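Local atomic coordinates of A197 (Sulfolobus turreted icosahedral virus, PDB entry 2C0N), a protein that probably acts as a viral glycosyltransferase of the GT-A fold, transferring a sugar from an activated donor to an unknown acceptor. Residues V65-D70 with K169-I174; Y88-T93 with L178-D183. One frame throughout, in Å; residues are numbered along the deposited sequence.

Contact 1: residues V65-D70 with K169-I174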
loop_
_atom_site.group_PDB
_atom_site.type_symbol
_atom_site.label_atom_id
_atom_site.label_comp_id
_atom_site.label_asym_id
_atom_site.label_seq_id
_atom_site.Cartn_x
_atom_site.Cartn_y
_atom_site.Cartn_z
ATOM N N VAL A 65 -1.800 12.733 -3.031
ATOM C CA VAL A 65 -1.964 12.493 -1.608
ATOM C C VAL A 65 -2.569 13.709 -0.953
ATOM O O VAL A 65 -1.900 14.728 -0.789
ATOM C CB VAL A 65 -0.621 12.155 -0.903
ATOM C CG1 VAL A 65 -0.850 11.895 0.585
ATOM C CG2 VAL A 65 -0.000 10.951 -1.525
ATOM N N PRO A 66 -3.858 13.623 -0.597
ATOM C CA PRO A 66 -4.498 14.765 0.006
ATOM C C PRO A 66 -3.868 15.240 1.288
ATOM O O PRO A 66 -3.413 14.429 2.136
ATOM C CB PRO A 66 -5.944 14.289 0.199
ATOM C CG PRO A 66 -6.098 13.210 -0.840
ATOM C CD PRO A 66 -4.818 12.530 -0.826
ATOM N N ILE A 67 -3.827 16.561 1.425
ATOM C CA ILE A 67 -3.333 17.182 2.639
ATOM C C ILE A 67 -4.476 17.321 3.621
ATOM O O ILE A 67 -4.343 16.987 4.803
ATOM C CB ILE A 67 -2.828 18.591 2.413
ATOM C CG1 ILE A 67 -1.607 18.580 1.505
ATOM C CG2 ILE A 67 -2.518 19.193 3.742
ATOM C CD1 ILE A 67 -1.040 19.999 1.242
ATOM N N GLU A 68 -5.560 17.917 3.176
ATOM C CA GLU A 68 -6.761 17.882 3.964
ATOM C C GLU A 68 -7.920 17.788 3.015
ATOM O O GLU A 68 -7.828 18.187 1.823
ATOM C CB GLU A 68 -6.913 19.088 4.904
ATOM C CG GLU A 68 -8.002 18.873 5.974
ATOM C CD GLU A 68 -8.275 20.092 6.833
ATOM O OE1 GLU A 68 -7.394 20.472 7.636
ATOM O OE2 GLU A 68 -9.404 20.649 6.724
ATOM N N ILE A 69 -8.960 17.149 3.530
ATOM C CA ILE A 69 -10.230 17.047 2.869
ATOM C C ILE A 69 -11.238 17.496 3.916
ATOM O O ILE A 69 -11.323 16.890 4.980
ATOM C CB ILE A 69 -10.563 15.607 2.439
ATOM C CG1 ILE A 69 -9.539 15.106 1.405
ATOM C CG2 ILE A 69 -11.983 15.527 1.842
ATOM C CD1 ILE A 69 -9.649 13.621 1.044
ATOM N N ASP A 70 -11.964 18.556 3.601
ATOM C CA ASP A 70 -13.117 18.966 4.391
ATOM C C ASP A 70 -14.337 18.330 3.719
ATOM O O ASP A 70 -14.900 18.894 2.786
ATOM C CB ASP A 70 -13.199 20.499 4.435
ATOM C CG ASP A 70 -14.291 21.020 5.363
ATOM O OD1 ASP A 70 -15.354 20.383 5.505
ATOM O OD2 ASP A 70 -14.095 22.118 5.915
ATOM N N LYS A 169 -6.680 20.181 -1.090
ATOM C CA LYS A 169 -5.312 20.307 -1.565
ATOM C C LYS A 169 -4.596 18.996 -1.371
ATOM O O LYS A 169 -4.881 18.279 -0.392
ATOM C CB LYS A 169 -4.566 21.417 -0.800
ATOM C CG LYS A 169 -5.068 22.810 -1.158
ATOM C CD LYS A 169 -4.314 23.919 -0.422
ATOM C CE LYS A 169 -4.980 25.234 -0.557
ATOM N NZ LYS A 169 -4.092 26.380 -0.253
ATOM N N ALA A 170 -3.687 18.702 -2.303
ATOM C CA ALA A 170 -2.915 17.461 -2.279
ATOM C C ALA A 170 -1.493 17.659 -2.785
ATOM O O ALA A 170 -1.245 18.524 -3.638
ATOM C CB ALA A 170 -3.630 16.423 -3.156
ATOM N N TYR A 171 -0.578 16.792 -2.337
ATOM C CA TYR A 171 0.739 16.669 -2.961
ATOM C C TYR A 171 0.624 15.785 -4.198
ATOM O O TYR A 171 -0.180 14.844 -4.214
ATOM C CB TYR A 171 1.717 16.001 -1.993
ATOM C CG TYR A 171 1.830 16.727 -0.696
ATOM C CD1 TYR A 171 2.371 18.001 -0.629
ATOM C CD2 TYR A 171 1.318 16.166 0.462
ATOM C CE1 TYR A 171 2.456 18.669 0.574
ATOM C CE2 TYR A 171 1.378 16.813 1.649
ATOM C CZ TYR A 171 1.937 18.059 1.716
ATOM O OH TYR A 171 1.935 18.631 2.946
ATOM N N HIS A 172 1.503 16.030 -5.186
ATOM C CA HIS A 172 1.559 15.242 -6.403
ATOM C C HIS A 172 2.956 14.652 -6.449
ATOM O O HIS A 172 3.912 15.331 -6.745
ATOM C CB HIS A 172 1.278 16.138 -7.631
ATOM C CG HIS A 172 0.815 15.403 -8.843
ATOM N ND1 HIS A 172 0.434 14.074 -8.828
ATOM C CD2 HIS A 172 0.676 15.820 -10.121
ATOM C CE1 HIS A 172 0.105 13.708 -10.057
ATOM N NE2 HIS A 172 0.213 14.757 -10.852
ATOM N N PHE A 173 3.053 13.397 -6.070
ATOM C CA PHE A 173 4.325 12.732 -5.948
ATOM C C PHE A 173 4.947 12.383 -7.261
ATOM O O PHE A 173 4.267 11.944 -8.194
ATOM C CB PHE A 173 4.164 11.479 -5.071
ATOM C CG PHE A 173 4.211 11.791 -3.640
ATOM C CD1 PHE A 173 3.084 12.261 -2.962
ATOM C CD2 PHE A 173 5.406 11.731 -2.966
ATOM C CE1 PHE A 173 3.154 12.627 -1.616
ATOM C CE2 PHE A 173 5.494 12.111 -1.620
ATOM C CZ PHE A 173 4.343 12.569 -0.932
ATOM N N ILE A 174 6.261 12.608 -7.337
ATOM C CA ILE A 174 7.051 12.349 -8.518
ATOM C C ILE A 174 7.689 10.974 -8.396
ATOM O O ILE A 174 7.545 10.130 -9.269
ATOM C CB ILE A 174 8.103 13.448 -8.759
ATOM C CG1 ILE A 174 7.427 14.823 -8.877
ATOM C CG2 ILE A 174 8.871 13.196 -10.025
ATOM C CD1 ILE A 174 8.406 15.999 -8.628
#

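Contact 2: residues Y88-T93 with L178-D183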
loop_
_atom_site.group_PDB
_atom_site.type_symbol
_atom_site.label_atom_id
_atom_site.label_comp_id
_atom_site.label_asym_id
_atom_site.label_seq_id
_atom_site.Cartn_x
_atom_site.Cartn_y
_atom_site.Cartn_z
ATOM N N TYR A 88 -7.315 20.329 -5.663
ATOM C CA TYR A 88 -6.138 20.893 -6.278
ATOM C C TYR A 88 -4.875 20.180 -5.989
ATOM O O TYR A 88 -4.555 19.922 -4.840
ATOM C CB TYR A 88 -5.942 22.327 -5.783
ATOM C CG TYR A 88 -6.838 23.335 -6.440
ATOM C CD1 TYR A 88 -6.448 23.990 -7.629
ATOM C CD2 TYR A 88 -8.045 23.659 -5.885
ATOM C CE1 TYR A 88 -7.248 24.910 -8.237
ATOM C CE2 TYR A 88 -8.860 24.615 -6.472
ATOM C CZ TYR A 88 -8.467 25.228 -7.657
ATOM O OH TYR A 88 -9.252 26.185 -8.231
ATOM N N TYR A 89 -4.141 19.900 -7.053
ATOM C CA TYR A 89 -2.726 19.570 -7.003
ATOM C C TYR A 89 -2.054 20.144 -8.263
ATOM O O TYR A 89 -2.712 20.429 -9.272
ATOM C CB TYR A 89 -2.537 18.068 -6.879
ATOM C CG TYR A 89 -3.147 17.273 -8.003
ATOM C CD1 TYR A 89 -4.451 16.811 -7.919
ATOM C CD2 TYR A 89 -2.408 16.956 -9.135
ATOM C CE1 TYR A 89 -5.023 16.098 -8.953
ATOM C CE2 TYR A 89 -2.987 16.219 -10.189
ATOM C CZ TYR A 89 -4.293 15.798 -10.060
ATOM O OH TYR A 89 -4.904 15.093 -11.050
ATOM N N TYR A 90 -0.750 20.371 -8.167
ATOM C CA TYR A 90 0.026 20.885 -9.287
ATOM C C TYR A 90 0.407 19.749 -10.217
ATOM O O TYR A 90 0.954 18.727 -9.786
ATOM C CB TYR A 90 1.300 21.606 -8.824
ATOM C CG TYR A 90 1.645 22.693 -9.791
ATOM C CD1 TYR A 90 1.006 23.915 -9.699
ATOM C CD2 TYR A 90 2.566 22.493 -10.849
ATOM C CE1 TYR A 90 1.246 24.930 -10.603
ATOM C CE2 TYR A 90 2.820 23.541 -11.779
ATOM C CZ TYR A 90 2.156 24.755 -11.620
ATOM O OH TYR A 90 2.348 25.836 -12.464
ATOM N N LEU A 91 0.170 19.960 -11.501
ATOM C CA LEU A 91 0.416 18.925 -12.505
ATOM C C LEU A 91 1.902 18.661 -12.705
ATOM O O LEU A 91 2.737 19.591 -12.717
ATOM C CB LEU A 91 -0.263 19.305 -13.828
ATOM C CG LEU A 91 -1.799 19.475 -13.839
ATOM C CD1 LEU A 91 -2.317 20.054 -15.134
ATOM C CD2 LEU A 91 -2.500 18.145 -13.578
ATOM N N LYS A 92 2.228 17.375 -12.909
ATOM C CA LYS A 92 3.598 16.934 -13.204
ATOM C C LYS A 92 4.001 17.257 -14.636
ATOM O O LYS A 92 5.179 17.127 -14.996
ATOM C CB LYS A 92 3.782 15.425 -12.929
ATOM C CG LYS A 92 4.100 15.110 -11.467
ATOM C CD LYS A 92 4.473 13.695 -11.187
ATOM C CE LYS A 92 3.387 12.721 -11.353
ATOM N NZ LYS A 92 3.816 11.378 -10.892
ATOM N N THR A 93 3.023 17.642 -15.458
ATOM C CA THR A 93 3.272 18.246 -16.759
ATOM C C THR A 93 3.803 19.683 -16.643
ATOM O O THR A 93 4.216 20.283 -17.640
ATOM C CB THR A 93 1.999 18.276 -17.616
ATOM O OG1 THR A 93 0.983 19.064 -16.966
ATOM C CG2 THR A 93 1.521 16.855 -17.910
ATOM N N LEU A 178 9.512 12.397 -3.176
ATOM C CA LEU A 178 9.506 13.784 -3.604
ATOM C C LEU A 178 8.202 14.129 -4.295
ATOM O O LEU A 178 7.748 13.406 -5.183
ATOM C CB LEU A 178 10.657 14.024 -4.552
ATOM C CG LEU A 178 12.038 14.158 -3.934
ATOM C CD1 LEU A 178 13.127 14.056 -4.984
ATOM C CD2 LEU A 178 12.192 15.525 -3.163
ATOM N N ALA A 179 7.632 15.252 -3.890
ATOM C CA ALA A 179 6.364 15.710 -4.424
ATOM C C ALA A 179 6.323 17.201 -4.687
ATOM O O ALA A 179 7.021 18.025 -4.064
ATOM C CB ALA A 179 5.262 15.364 -3.472
ATOM N N LEU A 180 5.464 17.538 -5.633
ATOM C CA LEU A 180 5.061 18.925 -5.861
ATOM C C LEU A 180 3.974 19.272 -4.898
ATOM O O LEU A 180 2.942 18.631 -4.866
ATOM C CB LEU A 180 4.528 19.108 -7.278
ATOM C CG LEU A 180 5.555 19.134 -8.393
ATOM C CD1 LEU A 180 4.795 19.210 -9.708
ATOM C CD2 LEU A 180 6.511 20.297 -8.174
ATOM N N SER A 181 4.198 20.306 -4.101
ATOM C CA SER A 181 3.229 20.734 -3.131
ATOM C C SER A 181 2.250 21.708 -3.779
ATOM O O SER A 181 2.508 22.251 -4.858
ATOM C CB SER A 181 3.928 21.441 -1.970
ATOM O OG SER A 181 4.360 22.697 -2.405
ATOM N N PRO A 182 1.094 21.905 -3.159
ATOM C CA PRO A 182 0.183 22.901 -3.750
ATOM C C PRO A 182 0.704 24.350 -3.807
ATOM O O PRO A 182 0.141 25.162 -4.531
ATOM C CB PRO A 182 -1.083 22.815 -2.871
ATOM C CG PRO A 182 -0.927 21.671 -2.001
ATOM C CD PRO A 182 0.494 21.188 -2.023
ATOM N N ASP A 183 1.758 24.668 -3.060
ATOM C CA ASP A 183 2.404 25.999 -3.112
ATOM C C ASP A 183 3.516 26.037 -4.150
ATOM O O ASP A 183 4.357 26.927 -4.090
ATOM C CB ASP A 183 3.076 26.374 -1.802
ATOM C CG ASP A 183 2.131 26.596 -0.669
ATOM O OD1 ASP A 183 1.088 27.241 -0.865
ATOM O OD2 ASP A 183 2.486 26.157 0.459
HETATM O O HOH W 1 0.394 19.507 -5.616
#

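Contact 1: residues V65-D70 with K169-I174
In the mixed beta sheet of this GT-A fold, residues 65-68, on and just past strand 64-66, pair antiparallel with residues 169-171 of strand 162-173. Val-65 and Tyr-171 form a hydrogen-bonded pair. Val-65 N gives a straight bond to Tyr-171 O at 2.9 Å. Tyr-171 N returns one to Val-65 O, but arrives above the carbonyl plane. Pro-66 faces Ala-170 in a non-hydrogen-bonded pair, so its lack of an N-H costs this pairing nothing. Ile-67 then bulges out, and the register slips by one residue before Glu-68 pairs with Lys-169.

The side chains of Val-65 and Tyr-171 lie on one face of the sheet, and those of Pro-66 and Ala-170 on the other. Val-65 has CG1 anti to the backbone N (chi1 -179°). This leaves Val-65 CG2 beside the N, where it meets the CD1-CE1 side of the Phe-173 ring, 3.6 Å from Phe-173 CE1. Phe-20 of helix 15-23 also packs on Val-65. On the opposite face Phe-120 touches both Pro-66 and Ala-170.

Tyr-171 has CG beside its backbone N (chi1 -57°), and its ring comes alongside the bulge. Ile-67 crosses it at about a right angle. Ile-67 CG1 sits over one ring face in a CH-pi contact, 3.8 Å from the Tyr-171 ring centroid. The extended Ile-67 chain (chi2 -180°) carries CD1 on to Tyr-171 CZ at 3.6 Å. The bulge itself is held by Ile-67 N, which bonds to a lone pair of Lys-169 O at 2.7 Å.

Contact 2: residues Y88-T93 with L178-D183
Leu-180 closes the short strand 178-180, at the edge of the loop 88-93 that leaves strand 84-88 of the GT-A sheet. Its CB points toward that loop. CG stands anti to the carbonyl carbon, beside the backbone N (chi1 -75°). From there CD1 runs on anti to CA (chi2 176°), so the chain is fully extended and CD1 is the atom that does the touching.

This methyl lies among backbone atoms of three successive residues. Leu-180 CD1 is 3.7 Å from Leu-91 O and 3.9 Å from Tyr-90 O. Leu-180 CD1 is 4.3 Å from Lys-92 CA. Its nearest side-chain partner across the contact is the Tyr-90 ring. Leu-180 CD1 comes in at the ring edge, 4.1 Å from Tyr-90 CD2. Leu-186 of the next strand also packs on Leu-180.

Tyr-90 CB points toward segment 178-183, but the ring leads away. Its chi1 of -149° is well off a staggered position. The ring makes an edge-to-face contact with Tyr-97. Water 1 joins the two backbones. The water accepts from Tyr-90 N at 2.9 Å and donates to Leu-180 O at 2.8 Å.

Tyr-90 O is buried with no hydrogen-bond partner in the model. The Leu-180 methyl cannot supply one, and the His-172 ring carbon CD2 also lies against this oxygen. The two segments thus meet through apolar contact and one bridging water. The loop's direct polar bonds go elsewhere, among them the salt bridge from Lys-92 to Asp-63.

Overall arrangement
Contacts 1 and 2 have centres about 9 Å apart, and strand 162-173 is followed, after a short turn, by strand 178-180. Their backbones bond where His-172 O accepts from Leu-180 N at 2.9 Å. Lys-92 NZ reaches Phe-173 O at 2.8 Å while also bridging to Asp-63. That aspartate ends an Asp-Glu-Asp sequence consistent with the DXD motif of GT-A enzymes, so both contacts probably lie close to the donor site. His-172 packs on the 88-93 loop, with His-172 CD2 2.9 Å from Tyr-90 O. Pro-182 touches Ile-67 and Lys-169. The nickel ion is a separate matter, held by His-198 and His-200 in the C-terminal histidine run, evidently a tag.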